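Local atomic coordinates of Ice-binding protein (Colwellia, PDB entry 3WP9), a protein that binds to the surface of ice crystals and inhibits their growth and recrystallization, which may protect membranes from freezing injury. Residues A[61-64]-A[65-69]; A[129-132]-A[133-136]. All coordinates share one frame; numbering follows the deposited sequence.

Contact 1: residues A[61-64]-A[65-69]; sequences AGPL and PCSIN
S67 turns its hydroxyl and its backbone N-H onto one acceptor, the carbonyl oxygen of P63, and this double grip is the tight side of the contact. S67 N lies 3.0 Å from P63 O, almost in line with the C=O bond, whereas S67 OG comes to 2.7 Å of the same P63 O from above the carbonyl plane. The hydroxyl gets there because chi1 of 63° sets OG between the backbone N and the carbonyl carbon. It also lies 3.4 Å, as S67 OG, from G62 C. A beta carbon on G62 would press on that hydroxyl and run into P63 CD. A water receives the N-H of G62 and donates to S67 OG, tying S67 back to the backbone of G62. The O-to-N bond over four residues makes 63-67 an alpha turn, with a cis peptide before P65. It lies in the loop between strands 55-57 and 67-69 at one end of the right-handed beta-helix, where S67 and P63 rest on M55 and a disulfide ties C66 to C48. With an alanine in place of S67, P63 O would keep just the backbone donor of the pair, and the water would probably lose its acceptor and be held more loosely. The outer side is looser: L64 and P65 point away to the exposed surface, where the cis bond draws L64 CB to 3.5 Å from P65 CA. Near the start of the loop, A61 touches T40, a residue that probably contacts ice.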
loop_
_atom_site.group_PDB
_atom_site.type_symbol
_atom_site.label_atom_id
_atom_site.label_comp_id
_atom_site.label_asym_id
_atom_site.label_seq_id
_atom_site.Cartn_x
_atom_site.Cartn_y
_atom_site.Cartn_z
ATOM N N ALA A 61 7.221 23.790 -4.938
ATOM C CA ALA A 61 8.591 23.258 -5.104
ATOM C C ALA A 61 8.691 21.837 -5.741
ATOM O O ALA A 61 9.788 21.272 -5.894
ATOM C CB ALA A 61 9.334 23.297 -3.768
ATOM N N GLY A 62 7.552 21.273 -6.106
ATOM C CA GLY A 62 7.497 19.951 -6.675
ATOM C C GLY A 62 7.765 19.902 -8.169
ATOM O O GLY A 62 8.098 20.913 -8.813
ATOM N N PRO A 63 7.607 18.708 -8.772
ATOM C CA PRO A 63 7.926 18.457 -10.182
ATOM C C PRO A 63 7.162 19.391 -11.117
ATOM O O PRO A 63 5.954 19.597 -10.958
ATOM C CB PRO A 63 7.502 16.996 -10.387
ATOM C CG PRO A 63 7.758 16.408 -9.039
ATOM C CD PRO A 63 7.358 17.447 -8.019
ATOM N N LEU A 64 7.863 19.886 -12.114
ATOM C CA LEU A 64 7.272 20.735 -13.120
ATOM C C LEU A 64 7.164 19.911 -14.382
ATOM O O LEU A 64 8.069 19.120 -14.693
ATOM C CB LEU A 64 8.187 21.945 -13.334
ATOM C CG LEU A 64 8.520 22.739 -12.058
ATOM C CD1 LEU A 64 9.648 23.764 -12.197
ATOM C CD2 LEU A 64 7.257 23.410 -11.527
ATOM N N PRO A 65 6.110 20.129 -15.144
ATOM C CA PRO A 65 5.135 21.208 -14.929
ATOM C C PRO A 65 3.877 20.821 -14.144
ATOM O O PRO A 65 3.095 21.702 -13.774
ATOM C CB PRO A 65 4.716 21.514 -16.365
ATOM C CG PRO A 65 4.677 20.145 -16.987
ATOM C CD PRO A 65 5.877 19.448 -16.452
ATOM N N CYS A 66 3.697 19.512 -13.922
ATOM C CA CYS A 66 2.419 18.916 -13.542
ATOM C C CYS A 66 2.024 19.052 -12.067
ATOM O O CYS A 66 0.848 18.888 -11.731
ATOM C CB CYS A 66 2.442 17.446 -13.916
ATOM S SG CYS A 66 3.537 16.506 -12.787
ATOM N N SER A 67 2.949 19.344 -11.156
ATOM C CA SER A 67 2.511 19.258 -9.767
ATOM C C SER A 67 1.547 20.396 -9.413
ATOM O O SER A 67 1.607 21.484 -10.026
ATOM C CB SER A 67 3.670 19.187 -8.774
ATOM O OG SER A 67 4.466 20.368 -8.808
ATOM N N ILE A 68 0.705 20.142 -8.403
ATOM C CA ILE A 68 -0.387 21.055 -8.025
ATOM C C ILE A 68 -0.237 21.431 -6.565
ATOM O O ILE A 68 -0.116 20.557 -5.669
ATOM C CB ILE A 68 -1.730 20.372 -8.274
ATOM C CG1 ILE A 68 -1.893 20.160 -9.796
ATOM C CG2 ILE A 68 -2.806 21.261 -7.655
ATOM C CD1 ILE A 68 -2.794 19.010 -10.218
ATOM N N ASN A 69 -0.106 22.728 -6.342
ATOM C CA ASN A 69 0.048 23.256 -4.990
ATOM C C ASN A 69 -1.320 23.143 -4.293
ATOM O O ASN A 69 -2.231 23.931 -4.555
ATOM C CB ASN A 69 0.504 24.733 -5.088
ATOM C CG ASN A 69 0.945 25.306 -3.767
ATOM O OD1 ASN A 69 0.550 24.821 -2.711
ATOM N ND2 ASN A 69 1.784 26.350 -3.804
HETATM O O HOH W 1 4.879 22.006 -6.716
#

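Contact 2: residues A[129-132]-A[133-136]; sequences NGTM and DDVW
N129 meets W136 through its backbone: N129 O lies 3.4 Å from W136 CZ2, at the edge of the indole and near its plane. The amide end of N129 turns instead to T155. G130 follows along the same ring edge, its N 3.8 Å from W136 CZ2, and G130 CA lies 3.3 Å from D134 OD2. A beta carbon on this glycine would collide with that carboxylate oxygen and press on W136 CH2. T131 carries most of the polar contact. Its N-H gives a fairly straight bond (159°) to D134 OD2, at 2.7 Å from T131 N, and reaches that oxygen from above the carboxylate plane. A chi1 of 71° brings its hydroxyl within reach of the N-H of D133, which it accepts, with T131 OG1 3.2 Å from D133 N. T131 O takes the N-H of D134, closing the turn, and a water bridges it to D134 O. A second water joins T131 OG1 to D134 OD1, which also binds the N of A1, so the buried carboxylate has partners on both oxygens. M132, at the bend, is exposed; its bent side chain runs beside that of D133, while M132 CB stays 3.6 Å from D133 N. Back at the ring, W136 is fixed by the bond from its NE1 to L109 O and by an edge-to-face meeting with F128. T131 to D134 thus form a type I beta turn, with an ST turn at T131, in the loop joining strands 126-129 and 136-140 of the right-handed beta-helix.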
loop_
_atom_site.group_PDB
_atom_site.type_symbol
_atom_site.label_atom_id
_atom_site.label_comp_id
_atom_site.label_asym_id
_atom_site.label_seq_id
_atom_site.Cartn_x
_atom_site.Cartn_y
_atom_site.Cartn_z
ATOM N N ASN A 129 -8.293 -15.986 -0.894
ATOM C CA ASN A 129 -9.468 -16.528 -1.536
ATOM C C ASN A 129 -10.764 -16.076 -0.825
ATOM O O ASN A 129 -10.922 -16.341 0.383
ATOM C CB ASN A 129 -9.411 -18.040 -1.533
ATOM C CG ASN A 129 -10.588 -18.637 -2.297
ATOM O OD1 ASN A 129 -10.647 -18.546 -3.506
ATOM N ND2 ASN A 129 -11.550 -19.199 -1.570
ATOM N N GLY A 130 -11.586 -15.389 -1.575
ATOM C CA GLY A 130 -12.946 -15.052 -1.146
ATOM C C GLY A 130 -13.666 -14.338 -2.242
ATOM O O GLY A 130 -13.214 -14.299 -3.372
ATOM N N THR A 131 -14.852 -13.797 -1.942
ATOM C CA THR A 131 -15.645 -13.095 -2.929
ATOM C C THR A 131 -15.234 -11.641 -2.981
ATOM O O THR A 131 -14.444 -11.180 -2.117
ATOM C CB THR A 131 -17.165 -13.172 -2.548
ATOM O OG1 THR A 131 -17.398 -12.340 -1.392
ATOM C CG2 THR A 131 -17.554 -14.606 -2.191
ATOM N N MET A 132 -15.786 -10.905 -3.949
ATOM C CA MET A 132 -15.595 -9.457 -4.046
ATOM C C MET A 132 -16.030 -8.607 -2.846
ATOM O O MET A 132 -15.732 -7.408 -2.815
ATOM C CB MET A 132 -16.143 -8.853 -5.357
ATOM C CG MET A 132 -17.654 -8.896 -5.485
ATOM S SD MET A 132 -18.204 -10.052 -6.766
ATOM C CE MET A 132 -17.704 -11.685 -6.133
ATOM N N ASP A 133 -16.691 -9.207 -1.849
ATOM C CA ASP A 133 -17.144 -8.437 -0.664
ATOM C C ASP A 133 -16.356 -8.731 0.569
ATOM O O ASP A 133 -16.601 -8.125 1.605
ATOM C CB ASP A 133 -18.592 -8.798 -0.301
ATOM C CG ASP A 133 -19.569 -8.439 -1.376
ATOM O OD1 ASP A 133 -19.413 -7.371 -2.011
ATOM O OD2 ASP A 133 -20.505 -9.241 -1.569
ATOM N N ASP A 134 -15.476 -9.710 0.498
ATOM C CA ASP A 134 -14.810 -10.199 1.659
ATOM C C ASP A 134 -13.619 -9.300 1.905
ATOM O O ASP A 134 -13.085 -8.693 0.970
ATOM C CB ASP A 134 -14.315 -11.613 1.452
ATOM C CG ASP A 134 -15.454 -12.628 1.385
ATOM O OD1 ASP A 134 -16.494 -12.352 2.048
ATOM O OD2 ASP A 134 -15.307 -13.656 0.672
ATOM N N VAL A 135 -13.209 -9.292 3.148
ATOM C CA VAL A 135 -12.207 -8.340 3.612
ATOM C C VAL A 135 -11.183 -9.094 4.453
ATOM O O VAL A 135 -11.483 -10.029 5.253
ATOM C CB VAL A 135 -12.896 -7.176 4.363
ATOM C CG1 VAL A 135 -11.860 -6.271 5.070
ATOM C CG2 VAL A 135 -13.720 -6.348 3.435
ATOM N N TRP A 136 -9.904 -8.682 4.259
ATOM C CA TRP A 136 -8.809 -9.166 5.063
ATOM C C TRP A 136 -8.100 -7.959 5.672
ATOM O O TRP A 136 -7.917 -6.960 5.012
ATOM C CB TRP A 136 -7.747 -9.901 4.212
ATOM C CG TRP A 136 -8.173 -11.181 3.548
ATOM C CD1 TRP A 136 -7.832 -12.444 3.914
ATOM C CD2 TRP A 136 -9.008 -11.284 2.395
ATOM N NE1 TRP A 136 -8.395 -13.344 3.023
ATOM C CE2 TRP A 136 -9.135 -12.658 2.104
ATOM C CE3 TRP A 136 -9.642 -10.346 1.567
ATOM C CZ2 TRP A 136 -9.903 -13.123 1.017
ATOM C CZ3 TRP A 136 -10.442 -10.812 0.479
ATOM C CH2 TRP A 136 -10.538 -12.175 0.237
HETATM O O HOH W 2 -12.706 -8.877 -1.759
HETATM O O HOH W 3 -19.005 -12.647 0.562
#

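Contacts 1 and 2 lie in series along the chain and on opposite sides of its centre, their centres about 38 Å apart and their nearest atoms about 30 Å apart, so they do not touch. Helix 71-89 and several strands come between them in sequence. Both are turns leading into strands of the same long parallel sheet: 65-69 runs into strand 67-69, outermost at one end of that sheet, while 133-136 enters strand 136-140, two places in from the outermost strand at the other end. The two turns therefore lie toward the two ends of the beta-helix. Contact 1 borders T40, a probable ice-contacting residue, whereas contact 2 is away from the residues that probably bind ice.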